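Local coordinates for protein polyketide synthase/nonribosomal peptide synthetase hybrid RzxB (Pseudomonas fluorescens, PDB 5IL6) that probably dehydrates beta-hydroxyacyl intermediates bound to an acyl carrier protein during rhizoxin assembly, as the dehydratase domain of a trans-AT polyketide synthase, at residues Phe89-Glu102 with Tyr111-Gln123. Numbering follows the deposited sequence.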
# COMPACT_ATOMS: atom_id res chain seq x y z
N PHE A 89 -11.92 1.81 -5.14
CA PHE A 89 -12.77 0.65 -5.34
C PHE A 89 -13.64 0.43 -4.12
O PHE A 89 -13.13 0.33 -2.99
CB PHE A 89 -11.95 -0.61 -5.63
CG PHE A 89 -12.78 -1.86 -5.69
CD1 PHE A 89 -13.48 -2.18 -6.85
CD2 PHE A 89 -12.88 -2.70 -4.60
CE1 PHE A 89 -14.26 -3.32 -6.91
CE2 PHE A 89 -13.66 -3.84 -4.65
CZ PHE A 89 -14.35 -4.15 -5.81
N SER A 90 -14.95 0.35 -4.34
CA SER A 90 -15.90 -0.04 -3.31
C SER A 90 -16.78 -1.15 -3.86
O SER A 90 -17.00 -1.25 -5.07
CB SER A 90 -16.77 1.14 -2.86
OG SER A 90 -16.00 2.12 -2.18
N VAL A 91 -17.26 -1.99 -2.96
CA VAL A 91 -18.15 -3.09 -3.33
C VAL A 91 -19.57 -2.55 -3.50
O VAL A 91 -20.10 -1.87 -2.61
CB VAL A 91 -18.11 -4.20 -2.26
CG1 VAL A 91 -19.13 -5.29 -2.58
CG2 VAL A 91 -16.71 -4.78 -2.16
N ASP A 92 -20.18 -2.83 -4.65
CA ASP A 92 -21.57 -2.49 -4.87
C ASP A 92 -22.22 -3.57 -5.72
O ASP A 92 -21.56 -4.48 -6.22
CB ASP A 92 -21.71 -1.10 -5.52
CG ASP A 92 -21.00 -1.00 -6.86
OD1 ASP A 92 -21.03 -1.98 -7.63
OD2 ASP A 92 -20.43 0.07 -7.14
N ALA A 93 -23.54 -3.45 -5.88
CA ALA A 93 -24.29 -4.43 -6.66
C ALA A 93 -23.80 -4.49 -8.10
O ALA A 93 -23.89 -5.54 -8.75
CB ALA A 93 -25.78 -4.09 -6.63
N ALA A 94 -23.28 -3.38 -8.63
CA ALA A 94 -22.85 -3.34 -10.02
C ALA A 94 -21.67 -4.26 -10.28
O ALA A 94 -21.68 -5.06 -11.22
CB ALA A 94 -22.48 -1.91 -10.40
N ASN A 95 -20.64 -4.16 -9.44
CA ASN A 95 -19.44 -4.97 -9.63
C ASN A 95 -19.50 -6.29 -8.88
O ASN A 95 -18.63 -7.14 -9.09
CB ASN A 95 -18.19 -4.18 -9.21
CG ASN A 95 -18.24 -3.71 -7.77
OD1 ASN A 95 -18.81 -4.37 -6.89
ND2 ASN A 95 -17.63 -2.56 -7.51
N ASN A 96 -20.49 -6.48 -8.01
CA ASN A 96 -20.64 -7.72 -7.26
C ASN A 96 -19.39 -8.00 -6.43
O ASN A 96 -19.10 -9.15 -6.10
CB ASN A 96 -20.94 -8.89 -8.20
CG ASN A 96 -21.35 -10.15 -7.47
OD1 ASN A 96 -22.10 -10.10 -6.50
ND2 ASN A 96 -20.84 -11.29 -7.92
N GLY A 97 -18.66 -6.95 -6.09
CA GLY A 97 -17.44 -7.09 -5.32
C GLY A 97 -16.27 -7.64 -6.10
O GLY A 97 -15.25 -7.97 -5.50
N GLU A 98 -16.38 -7.74 -7.43
CA GLU A 98 -15.38 -8.42 -8.24
C GLU A 98 -14.32 -7.44 -8.71
O GLU A 98 -14.64 -6.42 -9.34
CB GLU A 98 -16.05 -9.11 -9.43
CG GLU A 98 -16.99 -10.23 -9.05
CD GLU A 98 -17.65 -10.89 -10.25
OE1 GLU A 98 -17.83 -10.22 -11.28
OE2 GLU A 98 -17.98 -12.09 -10.16
N LEU A 99 -13.06 -7.75 -8.41
CA LEU A 99 -11.92 -6.95 -8.82
C LEU A 99 -10.97 -7.83 -9.62
O LEU A 99 -10.49 -8.85 -9.10
CB LEU A 99 -11.22 -6.34 -7.60
CG LEU A 99 -10.24 -5.18 -7.82
CD1 LEU A 99 -10.91 -4.02 -8.54
CD2 LEU A 99 -9.71 -4.72 -6.49
N PHE A 100 -10.70 -7.45 -10.86
CA PHE A 100 -9.86 -8.22 -11.76
C PHE A 100 -8.45 -7.65 -11.82
O PHE A 100 -8.26 -6.44 -11.69
CB PHE A 100 -10.46 -8.23 -13.17
CG PHE A 100 -11.80 -8.91 -13.25
CD1 PHE A 100 -12.96 -8.21 -12.96
CD2 PHE A 100 -11.90 -10.24 -13.63
CE1 PHE A 100 -14.19 -8.83 -13.04
CE2 PHE A 100 -13.13 -10.86 -13.71
CZ PHE A 100 -14.27 -10.15 -13.41
N LEU A 101 -7.47 -8.53 -12.01
CA LEU A 101 -6.09 -8.13 -12.23
C LEU A 101 -5.58 -8.82 -13.49
O LEU A 101 -5.60 -10.05 -13.57
CB LEU A 101 -5.20 -8.49 -11.03
CG LEU A 101 -3.74 -8.00 -11.09
CD1 LEU A 101 -3.21 -7.80 -9.68
CD2 LEU A 101 -2.83 -8.96 -11.85
N GLU A 102 -5.14 -8.02 -14.46
CA GLU A 102 -4.59 -8.54 -15.71
C GLU A 102 -3.08 -8.39 -15.69
O GLU A 102 -2.56 -7.32 -15.35
CB GLU A 102 -5.18 -7.82 -16.92
CG GLU A 102 -6.49 -8.40 -17.40
CD GLU A 102 -7.10 -7.61 -18.55
OE1 GLU A 102 -6.38 -6.79 -19.16
OE2 GLU A 102 -8.29 -7.82 -18.85
N TYR A 111 6.87 -6.80 -17.00
CA TYR A 111 5.47 -7.12 -16.73
C TYR A 111 4.62 -5.86 -16.63
O TYR A 111 5.07 -4.83 -16.12
CB TYR A 111 5.35 -7.94 -15.45
CG TYR A 111 6.34 -9.08 -15.38
CD1 TYR A 111 6.17 -10.22 -16.16
CD2 TYR A 111 7.46 -9.01 -14.56
CE1 TYR A 111 7.08 -11.26 -16.11
CE2 TYR A 111 8.38 -10.04 -14.50
CZ TYR A 111 8.19 -11.17 -15.28
OH TYR A 111 9.10 -12.20 -15.23
N ARG A 112 3.39 -5.96 -17.11
CA ARG A 112 2.41 -4.87 -17.06
C ARG A 112 1.17 -5.37 -16.34
O ARG A 112 0.68 -6.47 -16.61
CB ARG A 112 2.05 -4.39 -18.47
CG ARG A 112 3.26 -3.99 -19.29
CD ARG A 112 3.96 -2.77 -18.71
NE ARG A 112 5.23 -2.50 -19.37
CZ ARG A 112 5.40 -1.66 -20.39
NH1 ARG A 112 4.38 -0.97 -20.88
NH2 ARG A 112 6.61 -1.50 -20.91
N ILE A 113 0.65 -4.56 -15.42
CA ILE A 113 -0.50 -4.93 -14.60
C ILE A 113 -1.58 -3.87 -14.72
O ILE A 113 -1.30 -2.67 -14.72
CB ILE A 113 -0.11 -5.12 -13.12
CG1 ILE A 113 0.95 -6.22 -13.00
CG2 ILE A 113 -1.34 -5.45 -12.28
CD1 ILE A 113 2.36 -5.70 -12.93
N GLY A 114 -2.82 -4.32 -14.80
CA GLY A 114 -3.97 -3.45 -14.63
C GLY A 114 -4.99 -4.09 -13.72
O GLY A 114 -5.25 -5.29 -13.81
N ILE A 115 -5.55 -3.29 -12.83
CA ILE A 115 -6.59 -3.73 -11.89
C ILE A 115 -7.85 -2.94 -12.20
O ILE A 115 -7.81 -1.70 -12.25
CB ILE A 115 -6.16 -3.53 -10.43
CG1 ILE A 115 -4.88 -4.33 -10.14
CG2 ILE A 115 -7.28 -3.93 -9.48
CD1 ILE A 115 -4.30 -4.09 -8.75
N TYR A 116 -8.96 -3.64 -12.40
CA TYR A 116 -10.17 -2.98 -12.87
C TYR A 116 -11.41 -3.73 -12.39
O TYR A 116 -11.34 -4.86 -11.91
CB TYR A 116 -10.17 -2.88 -14.40
CG TYR A 116 -10.07 -4.22 -15.07
CD1 TYR A 116 -11.20 -4.97 -15.33
CD2 TYR A 116 -8.83 -4.74 -15.44
CE1 TYR A 116 -11.11 -6.21 -15.94
CE2 TYR A 116 -8.73 -5.97 -16.05
CZ TYR A 116 -9.88 -6.70 -16.30
OH TYR A 116 -9.81 -7.93 -16.90
N ALA A 117 -12.55 -3.06 -12.55
CA ALA A 117 -13.85 -3.60 -12.16
C ALA A 117 -14.90 -2.94 -13.04
O ALA A 117 -14.64 -1.94 -13.71
CB ALA A 117 -14.16 -3.33 -10.68
N TYR A 118 -16.10 -3.53 -13.06
CA TYR A 118 -17.16 -3.04 -13.93
C TYR A 118 -18.18 -2.23 -13.12
O TYR A 118 -18.50 -2.57 -11.98
CB TYR A 118 -17.86 -4.22 -14.61
CG TYR A 118 -16.98 -4.87 -15.66
CD1 TYR A 118 -16.87 -4.33 -16.93
CD2 TYR A 118 -16.25 -6.01 -15.36
CE1 TYR A 118 -16.05 -4.92 -17.88
CE2 TYR A 118 -15.44 -6.60 -16.30
CZ TYR A 118 -15.34 -6.05 -17.56
OH TYR A 118 -14.53 -6.64 -18.50
N ASP A 119 -18.67 -1.15 -13.73
CA ASP A 119 -19.63 -0.27 -13.08
C ASP A 119 -21.06 -0.69 -13.46
O ASP A 119 -21.28 -1.65 -14.20
CB ASP A 119 -19.34 1.19 -13.43
CG ASP A 119 -19.74 1.55 -14.85
OD1 ASP A 119 -19.94 0.63 -15.67
OD2 ASP A 119 -19.84 2.76 -15.14
N GLN A 120 -22.05 0.05 -12.94
CA GLN A 120 -23.44 -0.20 -13.30
C GLN A 120 -23.66 -0.16 -14.81
O GLN A 120 -24.52 -0.88 -15.33
CB GLN A 120 -24.37 0.82 -12.63
CG GLN A 120 -24.74 0.52 -11.18
CD GLN A 120 -23.72 1.03 -10.18
OE1 GLN A 120 -22.65 1.51 -10.55
NE2 GLN A 120 -24.04 0.89 -8.89
N ALA A 121 -22.90 0.66 -15.53
CA ALA A 121 -23.08 0.82 -16.97
C ALA A 121 -22.48 -0.32 -17.79
O ALA A 121 -22.53 -0.24 -19.03
CB ALA A 121 -22.46 2.13 -17.43
N ALA A 122 -21.90 -1.34 -17.17
CA ALA A 122 -21.17 -2.40 -17.85
C ALA A 122 -19.85 -1.88 -18.41
O ALA A 122 -19.22 -2.55 -19.23
CB ALA A 122 -21.98 -3.05 -18.98
N GLN A 123 -19.43 -0.69 -17.97
CA GLN A 123 -18.19 -0.08 -18.42
C GLN A 123 -17.05 -0.54 -17.52
O GLN A 123 -17.18 -0.53 -16.30
CB GLN A 123 -18.31 1.44 -18.39
CG GLN A 123 -19.43 2.00 -19.26
CD GLN A 123 -19.18 1.80 -20.75
OE1 GLN A 123 -19.51 0.75 -21.30
NE2 GLN A 123 -18.64 2.82 -21.40
O HOH W 1 -16.37 -6.01 -11.44
O HOH W 2 -17.75 -0.91 -10.03
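The antiparallel beta hairpin of strands 98-105 and 110-118 brings F100 opposite Y116 and E102 opposite G114, both as hydrogen-bonded pairs. F100 N reaches Y116 O at 2.9 Å, and E102 N meets G114 O at 2.8 Å; Y116 N and G114 N return bonds to F100 O and E102 O. Side chains then alternate between the two faces. On one, F100 CB lies over the Y116 ring, 3.8 Å from its centroid in a CH-pi contact, while the two rings run nearly parallel (10°) but slid apart, with little overlap. With its CG between backbone N and carbonyl carbon (chi1 58°), the Y116 ring leans toward the partner strand, and Y116 OH donates a very short 2.5 Å bond to E102 OE2, the carboxylate turned steeply against the ring. The hairpin belongs to the hot-dog fold of polyketide synthase dehydratases, and its other face looks onto the helix 53-67. There L99 CG packs on I115 CG2 (3.6 Å) and L101 CG on I113 CG2 (3.7 Å), with M59 touching both leucines. Past the F100-Y116 pair, water takes over between the strand ends: one molecule accepts from Y118 N and lies 2.8 Å from E98 O, while another links N95 ND2 to Y118 O. N95 OD1 takes D92 N and G97 N from opposite faces of its amide, which fixes the shape of the turn from D92 to G97 that leads into the strand.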